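Local coordinates for chemotactic transducer PctC (Pseudomonas aeruginosa, PDB 5LTV), which binds gamma-amino-butanoic acid through its Cache ligand-binding domain and probably relays this signal to steer bacterial chemotaxis, at residues M57-G62 and Q84-R89; D126-D131 and L162-G167; F190-A195 and P220-G225. One frame throughout, in Å; residues are numbered along the deposited sequence.

How the contacts relate
The chain opens with the long helix 34-68. Soon after it, contact 1 closes a short, largely helical excursion by setting helix 85-90 against residues 57-62. Contact 2 follows and spans a segment that includes strands 134-140 and 147-157, packing helix 122-130 on the five-stranded sheet that holds strand 160-170. Contact 3 comes last, in the other five-stranded sheet, where the loop before strand 225-228 returns to the end of strand 188-193. The three loops follow in series, with none nested or crossed. Contacts 1 and 2 touch through Val-60 CG2 and Gly-167 N, 3.9 Å apart, whereas contact 3 has its centre about 30 Å from that of contact 1.

Contact 1: M57-G62 and Q84-R89; sequences MHLVEG and QPVFSR
Phe-87 and Val-86, neighbours on a short helix, both meet Leu-59 of the long helix 34-68. The phenylalanine CB leaves to one side of the long helix, and with chi1 at -66° CG lies opposite the carbonyl carbon. From there the ring swings back toward residues 57-62. CB and CG are still too distant to touch them; CD1 leads on to CE1, and Phe-87 CE1 makes a loose approach of 4.1 Å to Leu-59 O. The oxygen sits at the ring edge, near the ring plane, where the slightly positive C-H rim may suit a carbonyl better than the electron-rich face would. One face of the same ring is taken by Val-86, whose CG1 lies over its centre, 4.2 Å above the plane. The other branch, Val-86 CG2, is left to face the long helix and comes to 4.3 Å from Leu-59 CD2. A beta-branched residue fits here because its two methyls serve two neighbours at once, while leucine is long enough to bridge helices whose nearest CA atoms, those of Leu-59 and Phe-87, are 8.0 Å apart. The phenyl ring is buried further by Leu-63 and Gln-66 of helix 34-68. On another side of that helix Val-60 points away from helix 85-90 and rests on Met-151 and Leu-153, placing the long helix between the short helix and strand 147-157.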
loop_
_atom_site.group_PDB
_atom_site.type_symbol
_atom_site.label_atom_id
_atom_site.label_comp_id
_atom_site.label_asym_id
_atom_site.label_seq_id
_atom_site.Cartn_x
_atom_site.Cartn_y
_atom_site.Cartn_z
ATOM N N MET A 57 6.520 -2.665 4.976
ATOM C CA MET A 57 6.389 -1.703 6.069
ATOM C C MET A 57 7.702 -1.546 6.833
ATOM O O MET A 57 8.142 -0.424 7.114
ATOM C CB MET A 57 5.261 -2.139 7.017
ATOM C CG MET A 57 3.885 -2.015 6.361
ATOM S SD MET A 57 2.434 -2.520 7.331
ATOM C CE MET A 57 3.167 -3.397 8.691
ATOM N N HIS A 58 8.330 -2.668 7.193
ATOM C CA HIS A 58 9.551 -2.620 7.973
ATOM C C HIS A 58 10.626 -1.835 7.242
ATOM O O HIS A 58 11.377 -1.067 7.860
ATOM C CB HIS A 58 10.032 -4.046 8.275
ATOM C CG HIS A 58 9.062 -4.843 9.096
ATOM N ND1 HIS A 58 9.072 -6.221 9.136
ATOM C CD2 HIS A 58 8.053 -4.446 9.916
ATOM C CE1 HIS A 58 8.103 -6.639 9.936
ATOM N NE2 HIS A 58 7.467 -5.582 10.413
ATOM N N LEU A 59 10.718 -2.025 5.922
ATOM C CA LEU A 59 11.740 -1.320 5.155
ATOM C C LEU A 59 11.488 0.174 5.191
ATOM O O LEU A 59 12.430 0.966 5.297
ATOM C CB LEU A 59 11.794 -1.846 3.706
ATOM C CG LEU A 59 12.447 -3.238 3.584
ATOM C CD1 LEU A 59 12.199 -3.872 2.195
ATOM C CD2 LEU A 59 13.956 -3.180 3.915
ATOM N N VAL A 60 10.210 0.574 5.137
ATOM C CA VAL A 60 9.863 1.998 5.164
ATOM C C VAL A 60 10.122 2.572 6.551
ATOM O O VAL A 60 10.704 3.666 6.700
ATOM C CB VAL A 60 8.403 2.190 4.695
ATOM C CG1 VAL A 60 7.943 3.601 4.885
ATOM C CG2 VAL A 60 8.297 1.805 3.202
ATOM N N GLU A 61 9.785 1.797 7.584
ATOM C CA GLU A 61 10.161 2.171 8.931
ATOM C C GLU A 61 11.667 2.343 9.048
ATOM O O GLU A 61 12.144 3.279 9.714
ATOM C CB GLU A 61 9.677 1.124 9.942
ATOM C CG GLU A 61 8.258 1.316 10.364
ATOM C CD GLU A 61 7.510 0.018 10.687
ATOM O OE1 GLU A 61 6.260 0.062 10.797
ATOM O OE2 GLU A 61 8.142 -1.053 10.856
ATOM N N GLY A 62 12.439 1.439 8.438
ATOM C CA GLY A 62 13.885 1.543 8.592
ATOM C C GLY A 62 14.464 2.704 7.810
ATOM O O GLY A 62 15.512 3.261 8.181
ATOM N N GLN A 84 20.350 3.171 -1.914
ATOM C CA GLN A 84 20.655 1.777 -1.586
ATOM C C GLN A 84 19.867 0.793 -2.460
ATOM O O GLN A 84 18.642 0.955 -2.639
ATOM C CB GLN A 84 20.378 1.512 -0.107
ATOM C CG GLN A 84 21.358 2.187 0.801
ATOM C CD GLN A 84 20.932 2.080 2.234
ATOM O OE1 GLN A 84 20.378 3.048 2.817
ATOM N NE2 GLN A 84 21.170 0.896 2.823
ATOM N N PRO A 85 20.513 -0.234 -3.016
ATOM C CA PRO A 85 19.808 -1.118 -3.953
ATOM C C PRO A 85 18.664 -1.904 -3.316
ATOM O O PRO A 85 17.741 -2.325 -4.032
ATOM C CB PRO A 85 20.912 -2.062 -4.473
ATOM C CG PRO A 85 22.219 -1.324 -4.224
ATOM C CD PRO A 85 21.985 -0.366 -3.068
ATOM N N VAL A 86 18.671 -2.106 -1.995
ATOM C CA VAL A 86 17.565 -2.844 -1.377
ATOM C C VAL A 86 16.235 -2.131 -1.625
ATOM O O VAL A 86 15.200 -2.783 -1.768
ATOM C CB VAL A 86 17.838 -3.068 0.141
ATOM C CG1 VAL A 86 17.906 -1.727 0.912
ATOM C CG2 VAL A 86 16.804 -4.002 0.756
ATOM N N PHE A 87 16.250 -0.792 -1.708
ATOM C CA PHE A 87 15.034 -0.030 -1.966
ATOM C C PHE A 87 14.538 -0.219 -3.400
ATOM O O PHE A 87 13.346 -0.432 -3.622
ATOM C CB PHE A 87 15.284 1.463 -1.654
ATOM C CG PHE A 87 15.541 1.716 -0.181
ATOM C CD1 PHE A 87 14.716 1.119 0.784
ATOM C CD2 PHE A 87 16.644 2.480 0.252
ATOM C CE1 PHE A 87 14.973 1.302 2.160
ATOM C CE2 PHE A 87 16.882 2.671 1.603
ATOM C CZ PHE A 87 16.039 2.074 2.560
ATOM N N SER A 88 15.430 -0.188 -4.383
ATOM C CA SER A 88 14.965 -0.343 -5.758
ATOM C C SER A 88 14.583 -1.793 -6.057
ATOM O O SER A 88 13.701 -2.036 -6.873
ATOM C CB SER A 88 16.003 0.172 -6.754
ATOM O OG SER A 88 17.245 -0.482 -6.633
ATOM N N ARG A 89 15.177 -2.752 -5.358
ATOM C CA ARG A 89 14.775 -4.139 -5.512
ATOM C C ARG A 89 13.373 -4.400 -4.952
ATOM O O ARG A 89 12.697 -5.333 -5.396
ATOM C CB ARG A 89 15.794 -5.065 -4.824
ATOM C CG ARG A 89 17.106 -5.202 -5.631
ATOM C CD ARG A 89 17.916 -6.419 -5.141
ATOM N NE ARG A 89 18.212 -6.316 -3.715
ATOM C CZ ARG A 89 19.388 -5.945 -3.234
ATOM N NH1 ARG A 89 20.355 -5.669 -4.068
ATOM N NH2 ARG A 89 19.608 -5.888 -1.931
#

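Contact 2: D126-D131 and L162-G167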
loop_
_atom_site.group_PDB
_atom_site.type_symbol
_atom_site.label_atom_id
_atom_site.label_comp_id
_atom_site.label_asym_id
_atom_site.label_seq_id
_atom_site.Cartn_x
_atom_site.Cartn_y
_atom_site.Cartn_z
ATOM N N ASP A 126 -1.602 12.689 4.773
ATOM C CA ASP A 126 -2.104 11.644 5.686
ATOM C C ASP A 126 -1.011 11.104 6.616
ATOM O O ASP A 126 -1.295 10.777 7.773
ATOM C CB ASP A 126 -2.759 10.500 4.905
ATOM C CG ASP A 126 -3.985 10.973 4.099
ATOM O OD1 ASP A 126 -4.383 12.139 4.285
ATOM O OD2 ASP A 126 -4.526 10.205 3.275
ATOM N N ALA A 127 0.242 11.005 6.158
ATOM C CA ALA A 127 1.291 10.624 7.105
ATOM C C ALA A 127 1.394 11.630 8.259
ATOM O O ALA A 127 1.572 11.243 9.429
ATOM C CB ALA A 127 2.645 10.501 6.389
ATOM N N LEU A 128 1.311 12.931 7.943
ATOM C CA LEU A 128 1.445 13.935 8.984
ATOM C C LEU A 128 0.238 13.918 9.910
ATOM O O LEU A 128 0.392 14.032 11.130
ATOM C CB LEU A 128 1.640 15.323 8.377
ATOM C CG LEU A 128 3.009 15.622 7.751
ATOM C CD1 LEU A 128 3.138 17.098 7.444
ATOM C CD2 LEU A 128 4.154 15.154 8.646
ATOM N N ALA A 129 -0.965 13.745 9.351
ATOM C CA ALA A 129 -2.167 13.737 10.180
ATOM C C ALA A 129 -2.168 12.543 11.133
ATOM O O ALA A 129 -2.490 12.682 12.316
ATOM C CB ALA A 129 -3.427 13.733 9.305
ATOM N N ALA A 130 -1.763 11.369 10.655
ATOM C CA ALA A 130 -1.718 10.206 11.527
ATOM C C ALA A 130 -0.498 10.172 12.440
ATOM O O ALA A 130 -0.527 9.449 13.429
ATOM C CB ALA A 130 -1.771 8.933 10.693
ATOM N N ASP A 131 0.547 10.945 12.142
ATOM C CA ASP A 131 1.868 10.934 12.835
ATOM C C ASP A 131 2.424 9.525 13.052
ATOM O O ASP A 131 2.981 9.216 14.104
ATOM C CB ASP A 131 1.846 11.694 14.168
ATOM C CG ASP A 131 3.294 12.055 14.664
ATOM O OD1 ASP A 131 4.113 12.498 13.829
ATOM O OD2 ASP A 131 3.624 11.875 15.867
ATOM N N LEU A 162 11.513 16.734 9.301
ATOM C CA LEU A 162 12.248 16.727 8.048
ATOM C C LEU A 162 11.276 16.643 6.866
ATOM O O LEU A 162 11.370 17.417 5.905
ATOM C CB LEU A 162 13.245 15.557 8.049
ATOM C CG LEU A 162 13.950 15.379 6.701
ATOM C CD1 LEU A 162 14.798 16.627 6.319
ATOM C CD2 LEU A 162 14.791 14.099 6.694
ATOM N N GLY A 163 10.340 15.719 6.926
ATOM C CA GLY A 163 9.320 15.621 5.897
ATOM C C GLY A 163 8.571 14.324 6.075
ATOM O O GLY A 163 8.394 13.850 7.201
ATOM N N VAL A 164 8.173 13.743 4.940
ATOM C CA VAL A 164 7.527 12.437 4.919
ATOM C C VAL A 164 8.313 11.495 4.018
ATOM O O VAL A 164 8.574 11.810 2.852
ATOM C CB VAL A 164 6.067 12.545 4.472
ATOM C CG1 VAL A 164 5.485 11.161 4.206
ATOM C CG2 VAL A 164 5.284 13.289 5.537
ATOM N N ALA A 165 8.670 10.328 4.548
ATOM C CA ALA A 165 9.344 9.303 3.772
ATOM C C ALA A 165 8.324 8.245 3.381
ATOM O O ALA A 165 7.384 7.981 4.139
ATOM C CB ALA A 165 10.500 8.694 4.557
ATOM N N ALA A 166 8.464 7.710 2.164
ATOM C CA ALA A 166 7.537 6.702 1.652
ATOM C C ALA A 166 8.243 5.711 0.724
ATOM O O ALA A 166 9.316 5.983 0.196
ATOM C CB ALA A 166 6.376 7.326 0.877
ATOM N N GLY A 167 7.606 4.554 0.551
ATOM C CA GLY A 167 7.824 3.729 -0.632
ATOM C C GLY A 167 6.509 3.324 -1.254
ATOM O O GLY A 167 5.526 3.100 -0.558
#
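Ala-127, Leu-128 and Val-164 make up the apolar meeting of helix 122-130 with strand 160-170. Val-164 points toward the helix; of the two helix residues its CG1 meets Ala-127 alone, while CG2 touches both Leu-128 and Ala-127. Opposite the backbone N at a chi1 of 169°, Val-164 CG1 reaches 3.6 Å from Ala-127 CB. On the other branch, Val-164 CG2 lies 3.8 Å from Leu-128 CD2. Val-164 CG2 also approaches Ala-127 CB, at 3.9 Å, placing the alanine methyl against both prongs of the valine fork. Alanine suits the spot because its short side chain lets helix and strand come close, the CA atoms of Ala-127 and Val-164 being 6.9 Å apart. The leucine sets out to one side and bends its far end back, passing the valine at a slant. Valine, beta-branched, is well suited to an extended strand.

Backbone hydrogen bonds hold the strand in place: Val-164 pairs with Gly-97, and Ala-165 with Leu-153, in an antiparallel sheet with strand order 2-1-5-4-3, the PAS-like core of a Cache module, while Leu-162 and Gly-163 both face Val-155 in a classic beta bulge. Val-164 also touches Trp-123, a residue of the gamma-amino-butanoic acid pocket, and so stands in its second shell.

Charge enters where the helix ends: Asp-131, the first residue to leave helical angles, with positive phi, forms a salt bridge through OD1 to Arg-156 NH1.

Contact 3: F190-A195 and P220-G225; sequences FLVSDA and PNIVPG
The flat peptide group that joins Ser-193 to Asp-194 turns its carbonyl toward Ile-222, whose terminal methyl CD1 stands ahead of the oxygen, 3.2 Å from Ser-193 O, a tight fit for a methyl group. The C-O...CD1 angle is about 153°, so the methyl is met roughly end-on. The next carbonyl flanks the same methyl more loosely, with Asp-194 O 3.9 Å from Ile-222 CD1.

Val-192 supplies the apolar partner, its CG2 coming 4.0 Å from Ile-222 CD1, tip to tip. That branch is opposite the backbone N, and the isoleucine meets it with an extended side chain, chi2 -171°, which carries CD1 to its full reach. Ile-222 is the centre of an inverse gamma turn, closed by a weak bond of 2.9 Å from Val-223 N to Asn-221 O, and the turn presents the side chain to the second sheet of this double Cache domain. There the loop before edge strand 225-228 folds over strand 188-193, and Leu-211 and Phe-240 each touch both Val-192 and Ile-222. A long branched aliphatic residue suits this position, since its side chain reaches from the loop into a hydrophobic patch. Where the strand ends, Ser-193 points away from the loop, and its OG is hydrogen-bonded to Lys-197 N.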
loop_
_atom_site.group_PDB
_atom_site.type_symbol
_atom_site.label_atom_id
_atom_site.label_comp_id
_atom_site.label_asym_id
_atom_site.label_seq_id
_atom_site.Cartn_x
_atom_site.Cartn_y
_atom_site.Cartn_z
ATOM N N PHE A 190 -9.657 -11.225 -4.679
ATOM C CA PHE A 190 -9.382 -9.795 -4.747
ATOM C C PHE A 190 -9.298 -9.224 -3.326
ATOM O O PHE A 190 -9.389 -9.946 -2.324
ATOM C CB PHE A 190 -10.394 -9.085 -5.658
ATOM C CG PHE A 190 -11.797 -9.074 -5.161
ATOM C CD1 PHE A 190 -12.652 -10.153 -5.401
ATOM C CD2 PHE A 190 -12.294 -7.950 -4.494
ATOM C CE1 PHE A 190 -13.963 -10.127 -4.952
ATOM C CE2 PHE A 190 -13.600 -7.915 -4.030
ATOM C CZ PHE A 190 -14.447 -8.997 -4.264
ATOM N N LEU A 191 -9.041 -7.925 -3.243
ATOM C CA LEU A 191 -8.867 -7.248 -1.969
ATOM C C LEU A 191 -9.826 -6.070 -1.912
ATOM O O LEU A 191 -9.956 -5.330 -2.882
ATOM C CB LEU A 191 -7.413 -6.793 -1.772
ATOM C CG LEU A 191 -7.055 -6.435 -0.322
ATOM C CD1 LEU A 191 -6.630 -7.673 0.511
ATOM C CD2 LEU A 191 -5.954 -5.408 -0.309
ATOM N N VAL A 192 -10.497 -5.906 -0.778
ATOM C CA VAL A 192 -11.583 -4.945 -0.645
ATOM C C VAL A 192 -11.562 -4.399 0.777
ATOM O O VAL A 192 -11.246 -5.122 1.731
ATOM C CB VAL A 192 -12.950 -5.589 -0.995
ATOM C CG1 VAL A 192 -13.258 -6.762 -0.063
ATOM C CG2 VAL A 192 -14.075 -4.569 -0.915
ATOM N N SER A 193 -11.860 -3.115 0.918
ATOM C CA SER A 193 -11.854 -2.500 2.231
ATOM C C SER A 193 -13.169 -2.796 2.943
ATOM O O SER A 193 -14.153 -3.236 2.338
ATOM C CB SER A 193 -11.637 -0.989 2.134
ATOM O OG SER A 193 -12.824 -0.322 1.730
ATOM N N ASP A 194 -13.173 -2.533 4.252
ATOM C CA ASP A 194 -14.364 -2.761 5.065
ATOM C C ASP A 194 -15.551 -1.936 4.590
ATOM O O ASP A 194 -16.701 -2.367 4.734
ATOM C CB ASP A 194 -14.054 -2.462 6.536
ATOM C CG ASP A 194 -13.462 -1.074 6.748
ATOM O OD1 ASP A 194 -13.076 -0.382 5.772
ATOM O OD2 ASP A 194 -13.366 -0.687 7.925
ATOM N N ALA A 195 -15.297 -0.763 4.016
ATOM C CA ALA A 195 -16.365 0.081 3.495
ATOM C C ALA A 195 -16.893 -0.374 2.139
ATOM O O ALA A 195 -17.852 0.221 1.644
ATOM C CB ALA A 195 -15.875 1.533 3.386
ATOM N N PRO A 220 -22.394 -8.856 -2.449
ATOM C CA PRO A 220 -22.384 -9.535 -1.150
ATOM C C PRO A 220 -22.020 -8.579 -0.029
ATOM O O PRO A 220 -21.325 -7.581 -0.226
ATOM C CB PRO A 220 -21.306 -10.610 -1.322
ATOM C CG PRO A 220 -20.361 -10.014 -2.280
ATOM C CD PRO A 220 -21.174 -9.147 -3.224
ATOM N N ASN A 221 -22.513 -8.892 1.160
ATOM C CA ASN A 221 -22.257 -8.062 2.324
ATOM C C ASN A 221 -20.953 -8.517 2.964
ATOM O O ASN A 221 -20.704 -9.717 3.100
ATOM C CB ASN A 221 -23.417 -8.135 3.322
ATOM C CG ASN A 221 -24.785 -8.126 2.641
ATOM O OD1 ASN A 221 -25.655 -8.943 2.958
ATOM N ND2 ASN A 221 -24.979 -7.204 1.704
ATOM N N ILE A 222 -20.114 -7.560 3.338
ATOM C CA ILE A 222 -18.800 -7.916 3.852
ATOM C C ILE A 222 -18.919 -8.387 5.295
ATOM O O ILE A 222 -18.829 -7.583 6.234
ATOM C CB ILE A 222 -17.819 -6.739 3.736
ATOM C CG1 ILE A 222 -17.772 -6.218 2.297
ATOM C CG2 ILE A 222 -16.439 -7.172 4.208
ATOM C CD1 ILE A 222 -16.677 -5.199 2.059
ATOM N N VAL A 223 -19.112 -9.688 5.480
ATOM C CA VAL A 223 -19.046 -10.335 6.787
ATOM C C VAL A 223 -18.005 -11.443 6.723
ATOM O O VAL A 223 -18.063 -12.276 5.814
ATOM C CB VAL A 223 -20.397 -10.921 7.231
ATOM C CG1 VAL A 223 -21.004 -11.765 6.110
ATOM C CG2 VAL A 223 -20.168 -11.765 8.468
ATOM N N PRO A 224 -17.029 -11.499 7.683
ATOM C CA PRO A 224 -16.104 -12.650 7.748
ATOM C C PRO A 224 -16.832 -13.994 7.668
ATOM O O PRO A 224 -17.800 -14.239 8.408
ATOM C CB PRO A 224 -15.404 -12.462 9.106
ATOM C CG PRO A 224 -15.472 -10.995 9.375
ATOM C CD PRO A 224 -16.734 -10.482 8.713
ATOM N N GLY A 225 -16.394 -14.859 6.733
ATOM C CA GLY A 225 -16.975 -16.167 6.509
ATOM C C GLY A 225 -17.399 -16.366 5.062
ATOM O O GLY A 225 -17.019 -15.610 4.159
#